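Local coordinates for protein putative pyridoxal phosphate-dependent transferase (Clostridium difficile, PDB 4DQ6) that binds pyridoxal-5'-phosphate covalently through a lysine and is a putative transferase of the class I and II aminotransferase family, at residues R82-K87 with H216-S221; D203-D208 with C233-K238; T325-V330 with R369-C374. All coordinates share one frame; numbering follows the deposited sequence.

In the fold
Contacts 1 and 2 interleave along the chain, 82-87, 203-208, 216-221 and then 233-238, whereas contact 3 follows both in sequence. Contact 2 lies nearest the middle of the molecule, where strands 199-203 and 230-234 of the large mixed sheet end beside pyridoxal-5'-phosphate. Contact 1 is centred about 12 Å from it and touches it through E204, which binds H216 and the backbone of M219. Contact 3, centred about 16 Å from contact 2, belongs to the small antiparallel sheet and meets contact 2 where T325 and L327 pack on H206. Contacts 1 and 3 do not touch; the cofactor-binding segments of contact 2 lie next to each.

Contact 1: residues R82-K87 with H216-S221; sequences RRHNWK and HIPMAS
The carbonyl oxygen of H216 is held by two waters that tie it to H84. One donates to H216 O at 2.6 Å and sits in the plane of the H84 ring, 2.8 Å from H84 ND1; it also donates to R83 O. The second joins H216 O to H84 O. Histidine suits both places: H84 gives a face to pack on and ND1 to the water, while H216 turns its CD2 edge to that face and hydrogen-bonds through NE2 to E204. The rings meet edge to face: H216 CD2 stands 3.8 Å from H84 ND1, above the H84 ring, with the planes at 68°. R83 CB covers the opposite face of that ring.

N85, with positive phi (55°), turns the chain off the end of helix 70-84, a conformation asparagine tolerates well. In W86, CG anti to the backbone N (chi1 -178°) extends the indole along P218 to S221, its long flat surface letting each meet a different ring. P218 CB makes a CH-pi contact 4.1 Å from the centroid of the W86 six-membered ring, and S221 CB does the same 3.8 Å from that of the five-membered ring. Small A220 sets CB 3.6 Å from W86 CZ2. A water bridges W86 NE1 and A220 O. P218 O accepts from both OG (2.7 Å, on a lone pair in the carbonyl plane) and N of S221.

W86 rests on T232 and H216 on M234 of strand 230-234. I217 and M219 pack on helix 183-195, while R83 forms salt bridges to E289 and E293 of helix 289-313.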
loop_
_atom_site.group_PDB
_atom_site.type_symbol
_atom_site.label_atom_id
_atom_site.label_comp_id
_atom_site.label_asym_id
_atom_site.label_seq_id
_atom_site.Cartn_x
_atom_site.Cartn_y
_atom_site.Cartn_z
ATOM N N ARG A 82 1.941 25.567 -10.495
ATOM C CA ARG A 82 2.007 25.803 -11.947
ATOM C C ARG A 82 0.658 25.620 -12.595
ATOM O O ARG A 82 0.255 26.378 -13.453
ATOM C CB ARG A 82 2.832 24.725 -12.655
ATOM C CG ARG A 82 4.272 24.540 -12.280
ATOM C CD ARG A 82 5.070 24.281 -13.543
ATOM N NE ARG A 82 4.929 22.977 -14.196
ATOM C CZ ARG A 82 5.236 21.804 -13.654
ATOM N NH1 ARG A 82 5.612 21.719 -12.397
ATOM N NH2 ARG A 82 5.133 20.711 -14.367
ATOM N N ARG A 83 0.013 24.533 -12.216
ATOM C CA ARG A 83 -1.214 24.121 -12.858
ATOM C C ARG A 83 -2.462 24.756 -12.285
ATOM O O ARG A 83 -3.384 25.026 -13.012
ATOM C CB ARG A 83 -1.344 22.597 -12.834
ATOM C CG ARG A 83 -0.140 21.861 -13.402
ATOM C CD ARG A 83 -0.050 21.936 -14.920
ATOM N NE ARG A 83 -1.252 21.452 -15.600
ATOM C CZ ARG A 83 -1.436 21.520 -16.911
ATOM N NH1 ARG A 83 -0.505 22.052 -17.679
ATOM N NH2 ARG A 83 -2.537 21.050 -17.458
ATOM N N HIS A 84 -2.485 24.970 -10.970
ATOM C CA HIS A 84 -3.731 25.401 -10.315
ATOM C C HIS A 84 -3.600 26.709 -9.615
ATOM O O HIS A 84 -4.575 27.176 -9.010
ATOM C CB HIS A 84 -4.191 24.374 -9.336
ATOM C CG HIS A 84 -4.311 23.005 -9.911
ATOM N ND1 HIS A 84 -5.052 22.754 -11.010
ATOM C CD2 HIS A 84 -3.809 21.801 -9.493
ATOM C CE1 HIS A 84 -4.966 21.448 -11.305
ATOM N NE2 HIS A 84 -4.201 20.870 -10.378
ATOM N N ASN A 85 -2.441 27.334 -9.651
ATOM C CA ASN A 85 -2.206 28.584 -8.926
ATOM C C ASN A 85 -2.522 28.443 -7.437
ATOM O O ASN A 85 -2.985 29.386 -6.795
ATOM C CB ASN A 85 -3.042 29.717 -9.529
ATOM C CG ASN A 85 -2.372 31.065 -9.384
ATOM O OD1 ASN A 85 -1.121 31.215 -9.487
ATOM N ND2 ASN A 85 -3.200 32.096 -9.168
ATOM N N TRP A 86 -2.185 27.304 -6.880
ATOM C CA TRP A 86 -2.409 27.023 -5.477
ATOM C C TRP A 86 -1.054 26.799 -4.841
ATOM O O TRP A 86 -0.358 25.814 -5.173
ATOM C CB TRP A 86 -3.280 25.792 -5.357
ATOM C CG TRP A 86 -3.614 25.451 -3.951
ATOM C CD1 TRP A 86 -3.688 26.296 -2.871
ATOM C CD2 TRP A 86 -3.975 24.146 -3.462
ATOM N NE1 TRP A 86 -4.038 25.597 -1.734
ATOM C CE2 TRP A 86 -4.260 24.299 -2.054
ATOM C CE3 TRP A 86 -4.106 22.899 -4.052
ATOM C CZ2 TRP A 86 -4.566 23.212 -1.265
ATOM C CZ3 TRP A 86 -4.433 21.813 -3.234
ATOM C CH2 TRP A 86 -4.694 21.996 -1.903
ATOM N N LYS A 87 -0.658 27.716 -3.978
ATOM C CA LYS A 87 0.599 27.583 -3.265
ATOM C C LYS A 87 0.372 26.821 -1.975
ATOM O O LYS A 87 -0.374 27.268 -1.096
ATOM C CB LYS A 87 1.227 28.941 -2.917
ATOM C CG LYS A 87 2.615 28.823 -2.219
ATOM C CD LYS A 87 3.738 28.352 -3.182
ATOM C CE LYS A 87 3.957 29.338 -4.351
ATOM N NZ LYS A 87 5.205 29.298 -5.187
ATOM N N HIS A 216 -9.882 23.895 -13.158
ATOM C CA HIS A 216 -9.956 23.356 -11.824
ATOM C C HIS A 216 -9.631 24.396 -10.780
ATOM O O HIS A 216 -8.578 25.062 -10.849
ATOM C CB HIS A 216 -9.029 22.161 -11.646
ATOM C CG HIS A 216 -9.108 21.563 -10.308
ATOM N ND1 HIS A 216 -10.185 20.849 -9.904
ATOM C CD2 HIS A 216 -8.228 21.611 -9.234
ATOM C CE1 HIS A 216 -10.001 20.487 -8.611
ATOM N NE2 HIS A 216 -8.835 20.990 -8.187
ATOM N N ILE A 217 -10.495 24.483 -9.770
ATOM C CA ILE A 217 -10.290 25.334 -8.580
ATOM C C ILE A 217 -10.242 24.442 -7.341
ATOM O O ILE A 217 -11.275 23.886 -6.964
ATOM C CB ILE A 217 -11.485 26.300 -8.396
ATOM C CG1 ILE A 217 -11.761 27.107 -9.659
ATOM C CG2 ILE A 217 -11.279 27.184 -7.173
ATOM C CD1 ILE A 217 -10.627 27.952 -10.153
ATOM N N PRO A 218 -9.093 24.279 -6.699
ATOM C CA PRO A 218 -9.038 23.528 -5.473
ATOM C C PRO A 218 -9.897 24.280 -4.461
ATOM O O PRO A 218 -9.727 25.487 -4.257
ATOM C CB PRO A 218 -7.533 23.495 -5.133
ATOM C CG PRO A 218 -6.879 23.764 -6.464
ATOM C CD PRO A 218 -7.771 24.678 -7.170
ATOM N N MET A 219 -10.736 23.539 -3.758
ATOM C CA MET A 219 -11.552 24.183 -2.769
ATOM C C MET A 219 -10.736 24.942 -1.734
ATOM O O MET A 219 -11.078 26.051 -1.300
ATOM C CB MET A 219 -12.408 23.116 -2.100
ATOM C CG MET A 219 -13.196 23.565 -0.877
ATOM S SD MET A 219 -14.477 24.840 -1.139
ATOM C CE MET A 219 -15.920 23.777 -1.233
ATOM N N ALA A 220 -9.663 24.325 -1.281
ATOM C CA ALA A 220 -8.816 24.927 -0.249
ATOM C C ALA A 220 -8.081 26.171 -0.725
ATOM O O ALA A 220 -7.545 26.907 0.109
ATOM C CB ALA A 220 -7.769 23.896 0.193
ATOM N N SER A 221 -8.047 26.424 -2.033
ATOM C CA SER A 221 -7.273 27.515 -2.621
ATOM C C SER A 221 -8.016 28.867 -2.625
ATOM O O SER A 221 -7.450 29.906 -2.958
ATOM C CB SER A 221 -6.864 27.179 -4.068
ATOM O OG SER A 221 -7.943 27.316 -4.986
HETATM O O HOH W 1 -6.480 24.754 -12.420
HETATM O O HOH W 2 -7.277 27.281 -9.687
HETATM O O HOH W 3 -4.953 30.459 -4.126
HETATM O O HOH W 4 -4.747 27.243 0.261
#

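Contact 2: residues D203-D208 with C233-K238; sequences DEIHSD and CMAPTK. With PLP (pyridoxal-5'-phosphate), chain C.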
loop_
_atom_site.group_PDB
_atom_site.type_symbol
_atom_site.label_atom_id
_atom_site.label_comp_id
_atom_site.label_asym_id
_atom_site.label_seq_id
_atom_site.Cartn_x
_atom_site.Cartn_y
_atom_site.Cartn_z
ATOM N N ASP A 203 -12.076 15.390 -2.640
ATOM C CA ASP A 203 -11.411 14.455 -3.510
ATOM C C ASP A 203 -11.263 15.110 -4.879
ATOM O O ASP A 203 -12.206 15.177 -5.665
ATOM C CB ASP A 203 -12.243 13.174 -3.589
ATOM C CG ASP A 203 -11.686 12.123 -4.486
ATOM O OD1 ASP A 203 -10.721 12.387 -5.204
ATOM O OD2 ASP A 203 -12.209 10.995 -4.439
ATOM N N GLU A 204 -10.006 15.449 -5.183
ATOM C CA GLU A 204 -9.731 16.228 -6.345
ATOM C C GLU A 204 -8.849 15.381 -7.242
ATOM O O GLU A 204 -7.973 15.908 -8.026
ATOM C CB GLU A 204 -9.176 17.622 -5.969
ATOM C CG GLU A 204 -10.121 18.423 -5.105
ATOM C CD GLU A 204 -9.739 19.862 -4.872
ATOM O OE1 GLU A 204 -8.740 20.355 -5.435
ATOM O OE2 GLU A 204 -10.541 20.544 -4.153
ATOM N N ILE A 205 -9.105 14.075 -7.194
ATOM C CA ILE A 205 -8.216 13.195 -7.947
ATOM C C ILE A 205 -8.303 13.509 -9.461
ATOM O O ILE A 205 -7.304 13.322 -10.195
ATOM C CB ILE A 205 -8.445 11.721 -7.676
ATOM C CG1 ILE A 205 -7.244 10.868 -8.210
ATOM C CG2 ILE A 205 -9.727 11.264 -8.305
ATOM C CD1 ILE A 205 -7.312 9.397 -7.814
ATOM N N HIS A 206 -9.424 13.968 -9.988
ATOM C CA HIS A 206 -9.516 14.258 -11.452
ATOM C C HIS A 206 -9.095 15.671 -11.816
ATOM O O HIS A 206 -9.397 16.160 -12.915
ATOM C CB HIS A 206 -10.931 14.024 -11.983
ATOM C CG HIS A 206 -11.460 12.633 -11.801
ATOM N ND1 HIS A 206 -11.280 11.646 -12.771
ATOM C CD2 HIS A 206 -12.110 12.033 -10.733
ATOM C CE1 HIS A 206 -11.837 10.510 -12.325
ATOM N NE2 HIS A 206 -12.330 10.728 -11.061
ATOM N N SER A 207 -8.333 16.328 -10.954
ATOM C CA SER A 207 -8.084 17.777 -11.005
ATOM C C SER A 207 -7.289 18.207 -12.242
ATOM O O SER A 207 -7.376 19.343 -12.686
ATOM C CB SER A 207 -7.303 18.229 -9.766
ATOM O OG SER A 207 -6.090 17.492 -9.633
ATOM N N ASP A 208 -6.603 17.269 -12.888
ATOM C CA ASP A 208 -5.823 17.597 -14.092
ATOM C C ASP A 208 -6.559 17.297 -15.377
ATOM O O ASP A 208 -6.048 17.614 -16.471
ATOM C CB ASP A 208 -4.476 16.839 -14.125
ATOM C CG ASP A 208 -3.608 17.063 -12.867
ATOM O OD1 ASP A 208 -3.427 18.209 -12.472
ATOM O OD2 ASP A 208 -3.029 16.077 -12.314
ATOM N N CYS A 233 -7.419 15.567 -1.241
ATOM C CA CYS A 233 -6.776 14.362 -1.753
ATOM C C CYS A 233 -6.580 14.533 -3.260
ATOM O O CYS A 233 -7.516 14.917 -3.951
ATOM C CB CYS A 233 -7.601 13.129 -1.526
ATOM S SG CYS A 233 -7.914 12.798 0.203
ATOM N N MET A 234 -5.358 14.285 -3.727
ATOM C CA MET A 234 -4.957 14.339 -5.157
ATOM C C MET A 234 -4.005 13.206 -5.440
ATOM O O MET A 234 -3.530 12.560 -4.517
ATOM C CB MET A 234 -4.343 15.655 -5.543
ATOM C CG MET A 234 -5.347 16.851 -5.579
ATOM S SD MET A 234 -4.411 18.403 -5.782
ATOM C CE MET A 234 -5.713 19.576 -6.275
ATOM N N ALA A 235 -3.687 12.971 -6.716
ATOM C CA ALA A 235 -2.800 11.865 -7.035
ATOM C C ALA A 235 -2.369 12.070 -8.478
ATOM O O ALA A 235 -3.084 12.722 -9.232
ATOM C CB ALA A 235 -3.512 10.527 -6.948
ATOM N N PRO A 236 -1.243 11.468 -8.911
ATOM C CA PRO A 236 -0.902 11.403 -10.318
ATOM C C PRO A 236 -1.592 10.294 -11.083
ATOM O O PRO A 236 -1.408 10.186 -12.299
ATOM C CB PRO A 236 0.574 11.143 -10.259
ATOM C CG PRO A 236 0.774 10.285 -9.084
ATOM C CD PRO A 236 -0.176 10.894 -8.083
ATOM N N THR A 237 -2.359 9.447 -10.397
ATOM C CA THR A 237 -2.759 8.173 -10.948
ATOM C C THR A 237 -3.797 8.290 -12.047
ATOM O O THR A 237 -3.711 7.589 -13.038
ATOM C CB THR A 237 -3.239 7.174 -9.905
ATOM O OG1 THR A 237 -4.251 7.815 -9.159
ATOM C CG2 THR A 237 -2.125 6.787 -8.975
ATOM N N LYS A 238 -4.831 9.078 -11.845
ATOM C CA LYS A 238 -5.876 9.245 -12.884
ATOM C C LYS A 238 -5.240 10.015 -14.047
ATOM O O LYS A 238 -5.431 9.643 -15.203
ATOM C CB LYS A 238 -7.102 10.008 -12.417
ATOM C CG LYS A 238 -7.965 9.219 -11.453
ATOM C CD LYS A 238 -8.879 8.200 -12.173
ATOM C CE LYS A 238 -9.285 7.006 -11.289
ATOM N NZ LYS A 238 -10.475 7.200 -10.432
HETATM N N1 PLP C . -11.704 9.243 -6.174
HETATM C C2 PLP C . -12.444 9.367 -7.324
HETATM C C2A PLP C . -13.515 10.396 -7.525
HETATM C C3 PLP C . -12.212 8.491 -8.450
HETATM O O3 PLP C . -12.940 8.591 -9.554
HETATM C C4 PLP C . -11.177 7.475 -8.344
HETATM C C4A PLP C . -10.926 6.494 -9.460
HETATM C C5 PLP C . -10.431 7.414 -7.096
HETATM C C6 PLP C . -10.736 8.307 -6.043
HETATM C C5A PLP C . -9.341 6.395 -6.987
HETATM O O4P PLP C . -9.198 6.173 -5.624
HETATM P P PLP C . -7.893 5.320 -5.186
HETATM O O1P PLP C . -6.770 6.295 -5.268
HETATM O O2P PLP C . -8.346 4.865 -3.742
HETATM O O3P PLP C . -7.789 4.231 -6.298
HETATM O O HOH W 5 -5.109 14.898 -8.780
HETATM O O HOH W 6 -4.937 11.732 -10.812
HETATM O O HOH W 7 -2.597 15.750 -9.702
#
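This is a parallel beta bridge, D203 with C233, at the C-terminal ends of two neighbouring strands of the large sheet, continued by loops that hold pyridoxal-5'-phosphate. E204 N donates to C233 O at 2.8 Å in a nearly straight bond (160°). At the strand end, D203 OD1 accepts from I205 N at 3.1 Å, an Asx turn that steadies the carboxylate; its other oxygen, OD2, lies 2.5 Å from PLP N1. An aspartate beside the pyridine nitrogen is usual in this family.

K238 is bonded covalently through NZ to PLP C4A at 1.3 Å, a length consistent with an imine. K238 CG lies over one face of the H206 ring, and the bends at chi2 (-80°) and chi4 (86°) bring NZ round to PLP C4A. H206 NE2 shares a hydrogen bond of 2.7 Å with PLP O3. Branched I205 serves two sides: CG2 comes within 3.5 Å of PLP C2, while CD1 meets K238 CG at 3.7 Å and CG1 packs on the A235 methyl. A water donates to both I205 O and A235 O, bridging the segments.

V99 of helix 99-110 packs on D203, I205 and C233, and L80 of helix 70-84 touches M234. P236 rests on helix 275-287, and Y65 of the second subunit packs on K238 and hydrogen-bonds to the cofactor.

Contact 3: residues T325-V330 with R369-C374; sequences TYLLWV and RINLAC
The Y326 ring has the methyl of A373 over the middle of one face, a CH-pi contact with A373 CB 3.7 Å from the ring centroid and 14° off the normal. With CG between the backbone N and the carbonyl carbon (chi1 52°), the ring is swung over A373. The N371 amide comes up obliquely, its plane 24° from that of the ring, with OD1 3.3 Å from Y326 CD1. Alanine is small enough for such close approach to an aromatic face. On the guanidinium of R369 lies L327, whose CD1 is 3.7 Å from R369 NH1, above the plane and toward the rim. At the edge of the W329 indole, R369 CB meets CE3 at 4.0 Å.

The strands pair antiparallel, with L328 and I370 as the hydrogen-bonded pair: L328 N donates to I370 O at 2.8 Å, and I370 N returns the bond to L328 O. L327 with N371 and W329 with R369 are the flanking non-hydrogen-bonded pairs. A further bond, L372 N to Y326 O at 2.9 Å, extends the pairing past the strand end. There N371 OD1 accepts from A373 N at 2.9 Å, closing an Asx turn, while N371 ND2 is hydrogen-bonded to V39 O and D41 O. Asparagine suits this spot because its amide can accept and donate at once.

R369 and N371 share one face with L327 and W329; of these L327 has its side chain about 5 Å from the cofactor (nearest atoms), and R369 NH1 is hydrogen-bonded to N175 of the ligand pocket. Apolar L328 and I370 point the other way, and V330 CG2 packs on I370 CD1. L328 meets V319 of strand 318-319, I370 helix 376-390, while Y326 and L372 pack against helix 289-313.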
loop_
_atom_site.group_PDB
_atom_site.type_symbol
_atom_site.label_atom_id
_atom_site.label_comp_id
_atom_site.label_asym_id
_atom_site.label_seq_id
_atom_site.Cartn_x
_atom_site.Cartn_y
_atom_site.Cartn_z
ATOM N N THR A 325 -12.864 15.104 -16.212
ATOM C CA THR A 325 -12.778 13.656 -16.259
ATOM C C THR A 325 -12.771 13.170 -17.730
ATOM O O THR A 325 -13.079 13.929 -18.653
ATOM C CB THR A 325 -13.911 12.915 -15.492
ATOM O OG1 THR A 325 -15.105 12.767 -16.255
ATOM C CG2 THR A 325 -14.164 13.557 -14.127
ATOM N N TYR A 326 -12.439 11.895 -17.880
ATOM C CA TYR A 326 -12.577 11.234 -19.174
ATOM C C TYR A 326 -13.739 10.308 -19.297
ATOM O O TYR A 326 -13.787 9.375 -20.129
ATOM C CB TYR A 326 -11.278 10.531 -19.545
ATOM C CG TYR A 326 -10.659 9.577 -18.536
ATOM C CD1 TYR A 326 -11.232 8.354 -18.276
ATOM C CD2 TYR A 326 -9.449 9.875 -17.917
ATOM C CE1 TYR A 326 -10.615 7.456 -17.419
ATOM C CE2 TYR A 326 -8.834 8.978 -17.050
ATOM C CZ TYR A 326 -9.416 7.740 -16.853
ATOM O OH TYR A 326 -8.830 6.782 -16.092
ATOM N N LEU A 327 -14.753 10.564 -18.480
ATOM C CA LEU A 327 -15.875 9.685 -18.262
ATOM C C LEU A 327 -17.126 10.363 -18.807
ATOM O O LEU A 327 -17.378 11.528 -18.467
ATOM C CB LEU A 327 -16.018 9.370 -16.753
ATOM C CG LEU A 327 -14.760 8.713 -16.142
ATOM C CD1 LEU A 327 -14.859 8.742 -14.587
ATOM C CD2 LEU A 327 -14.469 7.305 -16.637
ATOM N N LEU A 328 -17.897 9.643 -19.592
ATOM C CA LEU A 328 -19.079 10.159 -20.248
ATOM C C LEU A 328 -20.320 9.575 -19.554
ATOM O O LEU A 328 -20.376 8.377 -19.265
ATOM C CB LEU A 328 -19.089 9.710 -21.735
ATOM C CG LEU A 328 -20.018 10.493 -22.666
ATOM C CD1 LEU A 328 -19.576 11.943 -22.879
ATOM C CD2 LEU A 328 -20.067 9.742 -24.027
ATOM N N TRP A 329 -21.300 10.425 -19.254
ATOM C CA TRP A 329 -22.476 10.075 -18.491
ATOM C C TRP A 329 -23.664 10.153 -19.391
ATOM O O TRP A 329 -24.079 11.259 -19.792
ATOM C CB TRP A 329 -22.572 11.047 -17.342
ATOM C CG TRP A 329 -23.661 10.853 -16.281
ATOM C CD1 TRP A 329 -24.651 11.781 -15.844
ATOM C CD2 TRP A 329 -23.807 9.724 -15.380
ATOM N NE1 TRP A 329 -25.310 11.252 -14.866
ATOM C CE2 TRP A 329 -24.885 10.042 -14.513
ATOM C CE3 TRP A 329 -23.204 8.476 -15.268
ATOM C CZ2 TRP A 329 -25.324 9.158 -13.528
ATOM C CZ3 TRP A 329 -23.589 7.611 -14.274
ATOM C CH2 TRP A 329 -24.680 7.938 -13.425
ATOM N N VAL A 330 -24.198 8.981 -19.770
ATOM C CA VAL A 330 -25.184 8.912 -20.840
ATOM C C VAL A 330 -26.512 8.372 -20.301
ATOM O O VAL A 330 -26.540 7.359 -19.634
ATOM C CB VAL A 330 -24.694 7.980 -21.979
ATOM C CG1 VAL A 330 -25.727 7.876 -23.091
ATOM C CG2 VAL A 330 -23.337 8.420 -22.515
ATOM N N ARG A 369 -22.136 4.994 -17.385
ATOM C CA ARG A 369 -20.850 5.681 -17.523
ATOM C C ARG A 369 -19.858 4.954 -18.438
ATOM O O ARG A 369 -19.615 3.763 -18.296
ATOM C CB ARG A 369 -20.237 5.902 -16.142
ATOM C CG ARG A 369 -19.213 6.997 -16.077
ATOM C CD ARG A 369 -18.327 6.897 -14.849
ATOM N NE ARG A 369 -17.433 5.726 -14.853
ATOM C CZ ARG A 369 -16.655 5.399 -13.851
ATOM N NH1 ARG A 369 -16.665 6.121 -12.700
ATOM N NH2 ARG A 369 -15.851 4.355 -13.949
ATOM N N ILE A 370 -19.344 5.747 -19.372
ATOM C CA ILE A 370 -18.484 5.264 -20.440
ATOM C C ILE A 370 -17.092 5.919 -20.349
ATOM O O ILE A 370 -16.970 7.136 -20.331
ATOM C CB ILE A 370 -19.065 5.516 -21.826
ATOM C CG1 ILE A 370 -20.551 5.115 -21.893
ATOM C CG2 ILE A 370 -18.278 4.719 -22.851
ATOM C CD1 ILE A 370 -21.264 5.412 -23.189
ATOM N N ASN A 371 -16.069 5.065 -20.288
ATOM C CA ASN A 371 -14.681 5.473 -20.266
ATOM C C ASN A 371 -14.108 5.785 -21.640
ATOM O O ASN A 371 -13.983 4.867 -22.441
ATOM C CB ASN A 371 -13.851 4.422 -19.531
ATOM C CG ASN A 371 -12.392 4.785 -19.388
ATOM O OD1 ASN A 371 -11.849 5.631 -20.112
ATOM N ND2 ASN A 371 -11.702 4.030 -18.540
ATOM N N LEU A 372 -13.780 7.055 -21.908
ATOM C CA LEU A 372 -13.294 7.491 -23.230
ATOM C C LEU A 372 -11.812 7.626 -23.356
ATOM O O LEU A 372 -11.315 8.159 -24.383
ATOM C CB LEU A 372 -14.025 8.793 -23.625
ATOM C CG LEU A 372 -15.248 8.597 -24.530
ATOM C CD1 LEU A 372 -16.246 7.608 -23.923
ATOM C CD2 LEU A 372 -15.885 9.955 -24.869
ATOM N N ALA A 373 -11.039 7.181 -22.375
ATOM C CA ALA A 373 -9.570 7.254 -22.409
ATOM C C ALA A 373 -9.067 6.000 -23.073
ATOM O O ALA A 373 -8.452 5.116 -22.463
ATOM C CB ALA A 373 -8.985 7.396 -20.980
ATOM N N CYS A 374 -9.340 5.919 -24.385
ATOM C CA CYS A 374 -8.951 4.741 -25.161
ATOM C C CYS A 374 -8.750 5.193 -26.620
ATOM O O CYS A 374 -9.234 6.257 -26.995
ATOM C CB CYS A 374 -9.984 3.640 -25.096
ATOM S SG CYS A 374 -11.601 4.084 -25.756
#